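PDB 6FX6: SaTIE-TED from Staphylococcus aureus, which is an LPXTG-anchored surface protein's thioester domain of unknown function, one that probably attaches the bacterium covalently to host molecules. Local coordinates for residues A196-D201 and L233-I238. Numbering follows the deposited sequence.
Sequences ATIHLD and LTLQVI
Four backbone hydrogen bonds hold 196-201 against 233-238 as antiparallel neighbours, the two inner strands of a four-stranded mixed sheet that packs on a three-stranded antiparallel sheet in a β-sandwich. The bonds come as two reciprocal pairs. Ala196 and Leu235 form one hydrogen-bonded pair, in which Leu235 N reaches Ala196 O at 2.7 Å; the bond is nearly straight at the hydrogen (168°), yet the donor stands above the carbonyl plane. In the return bond Ala196 N lies in the plane of the Leu235 carbonyl. Ile198 and Leu233 make the second pair, with Ile198 N to Leu233 O at 2.9 Å and a longer answer of 3.1 Å from Leu233 N to Ile198 O, both donors in plane.

Between them sits the non-hydrogen-bonded pair Thr197 and Thr234, whose CA atoms approach to 4.1 Å. It illustrates how, in an antiparallel ladder, a pair without mutual backbone bonds can be joined through its side chains instead: Thr197 OG1 and Thr234 OG1 are hydrogen-bonded at 2.9 Å. Both threonines share one rotamer (chi1 -63° and -62°), each hydroxyl lying anti to its own carbonyl carbon, so the hydroxyls meet tip to tip and the CG2 methyls are left flanking them. Thr197 CG2 also lies over one face of the His199 ring, towards its rim.

Ala196, Ile198, Leu233 and Leu235 occupy the other face, turned into the sandwich. Val175, Ala177 and Val186 of the facing sheet meet this apolar layer: Val175 touches Ala196, Ile198 and Leu235, while Val186 touches both Ile198 and Leu235. Further along, Val237 CG2 comes 4.2 Å from Ala196 CB. Ile198 and Leu235, diagonal neighbours across the two strands, meet at a slant, and their terminal methyls touch, Ile198 CD1 lying 3.8 Å from Leu235 CD1.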
loop_
_atom_site.group_PDB
_atom_site.type_symbol
_atom_site.label_atom_id
_atom_site.label_comp_id
_atom_site.label_asym_id
_atom_site.label_seq_id
_atom_site.Cartn_x
_atom_site.Cartn_y
_atom_site.Cartn_z
ATOM N N ALA A 196 -25.048 -7.853 -11.134
ATOM C CA ALA A 196 -24.588 -6.736 -10.310
ATOM C C ALA A 196 -23.424 -7.158 -9.418
ATOM O O ALA A 196 -23.586 -8.014 -8.544
ATOM C CB ALA A 196 -25.734 -6.217 -9.463
ATOM N N THR A 197 -22.263 -6.539 -9.631
ATOM C CA THR A 197 -21.038 -6.909 -8.930
ATOM C C THR A 197 -20.760 -5.967 -7.754
ATOM O O THR A 197 -20.697 -4.750 -7.926
ATOM C CB THR A 197 -19.849 -6.936 -9.903
ATOM O OG1 THR A 197 -20.092 -7.939 -10.894
ATOM C CG2 THR A 197 -18.546 -7.254 -9.185
ATOM N N ILE A 198 -20.604 -6.564 -6.571
ATOM C CA ILE A 198 -20.227 -5.867 -5.347
ATOM C C ILE A 198 -18.724 -6.056 -5.116
ATOM O O ILE A 198 -18.232 -7.182 -5.165
ATOM C CB ILE A 198 -21.024 -6.419 -4.141
ATOM C CG1 ILE A 198 -22.521 -6.137 -4.340
ATOM C CG2 ILE A 198 -20.523 -5.805 -2.840
ATOM C CD1 ILE A 198 -23.431 -6.766 -3.308
ATOM N N HIS A 199 -18.010 -4.959 -4.865
ATOM C CA HIS A 199 -16.569 -4.994 -4.587
ATOM C C HIS A 199 -16.302 -4.598 -3.151
ATOM O O HIS A 199 -16.731 -3.531 -2.723
ATOM C CB HIS A 199 -15.802 -4.013 -5.480
ATOM C CG HIS A 199 -16.074 -4.173 -6.939
ATOM N ND1 HIS A 199 -15.304 -4.976 -7.753
ATOM C CD2 HIS A 199 -17.010 -3.608 -7.739
ATOM C CE1 HIS A 199 -15.767 -4.910 -8.992
ATOM N NE2 HIS A 199 -16.801 -4.087 -9.009
ATOM N N LEU A 200 -15.569 -5.442 -2.429
ATOM C CA LEU A 200 -15.186 -5.191 -1.036
ATOM C C LEU A 200 -13.691 -4.870 -0.969
ATOM O O LEU A 200 -12.868 -5.773 -0.864
ATOM C CB LEU A 200 -15.511 -6.416 -0.178
ATOM C CG LEU A 200 -16.914 -6.993 -0.354
ATOM C CD1 LEU A 200 -17.091 -8.174 0.594
ATOM C CD2 LEU A 200 -17.989 -5.937 -0.132
ATOM N N ASP A 201 -13.361 -3.577 -1.020
ATOM C CA ASP A 201 -11.976 -3.118 -1.170
ATOM C C ASP A 201 -11.200 -3.104 0.144
ATOM O O ASP A 201 -11.703 -2.632 1.166
ATOM C CB ASP A 201 -11.930 -1.689 -1.729
ATOM C CG ASP A 201 -12.632 -1.551 -3.059
ATOM O OD1 ASP A 201 -12.622 -2.504 -3.864
ATOM O OD2 ASP A 201 -13.189 -0.467 -3.299
ATOM N N LEU A 233 -18.198 -10.240 -5.547
ATOM C CA LEU A 233 -19.306 -11.169 -5.649
ATOM C C LEU A 233 -20.297 -10.594 -6.643
ATOM O O LEU A 233 -20.676 -9.417 -6.530
ATOM C CB LEU A 233 -19.944 -11.309 -4.269
ATOM C CG LEU A 233 -21.231 -12.111 -4.067
ATOM C CD1 LEU A 233 -21.245 -12.736 -2.681
ATOM C CD2 LEU A 233 -22.466 -11.251 -4.255
ATOM N N THR A 234 -20.721 -11.412 -7.607
ATOM C CA THR A 234 -21.687 -10.985 -8.613
ATOM C C THR A 234 -23.057 -11.550 -8.279
ATOM O O THR A 234 -23.217 -12.762 -8.160
ATOM C CB THR A 234 -21.248 -11.410 -10.028
ATOM O OG1 THR A 234 -20.001 -10.777 -10.337
ATOM C CG2 THR A 234 -22.283 -10.996 -11.086
ATOM N N LEU A 235 -24.040 -10.667 -8.120
ATOM C CA LEU A 235 -25.424 -11.079 -7.896
ATOM C C LEU A 235 -26.140 -11.248 -9.225
ATOM O O LEU A 235 -26.043 -10.380 -10.085
ATOM C CB LEU A 235 -26.167 -10.031 -7.086
ATOM C CG LEU A 235 -25.581 -9.627 -5.732
ATOM C CD1 LEU A 235 -26.304 -8.397 -5.199
ATOM C CD2 LEU A 235 -25.663 -10.770 -4.735
ATOM N N GLN A 236 -26.850 -12.363 -9.387
ATOM C CA GLN A 236 -27.728 -12.573 -10.532
ATOM C C GLN A 236 -29.126 -12.156 -10.073
ATOM O O GLN A 236 -29.794 -12.895 -9.346
ATOM C CB GLN A 236 -27.700 -14.034 -10.982
ATOM C CG GLN A 236 -26.337 -14.515 -11.466
ATOM C CD GLN A 236 -26.295 -16.009 -11.781
ATOM O OE1 GLN A 236 -27.029 -16.810 -11.193
ATOM N NE2 GLN A 236 -25.418 -16.390 -12.707
ATOM N N VAL A 237 -29.551 -10.963 -10.486
ATOM C CA VAL A 237 -30.753 -10.337 -9.933
ATOM C C VAL A 237 -31.974 -10.884 -10.670
ATOM O O VAL A 237 -32.111 -10.679 -11.874
ATOM C CB VAL A 237 -30.700 -8.794 -10.028
ATOM C CG1 VAL A 237 -31.867 -8.168 -9.273
ATOM C CG2 VAL A 237 -29.375 -8.272 -9.473
ATOM N N ILE A 238 -32.841 -11.581 -9.935
ATOM C CA ILE A 238 -34.027 -12.236 -10.498
ATOM C C ILE A 238 -35.207 -11.272 -10.415
ATOM O O ILE A 238 -35.620 -10.891 -9.321
ATOM C CB ILE A 238 -34.353 -13.553 -9.755
ATOM C CG1 ILE A 238 -33.206 -14.554 -9.939
ATOM C CG2 ILE A 238 -35.668 -14.156 -10.258
ATOM C CD1 ILE A 238 -33.234 -15.713 -8.968
#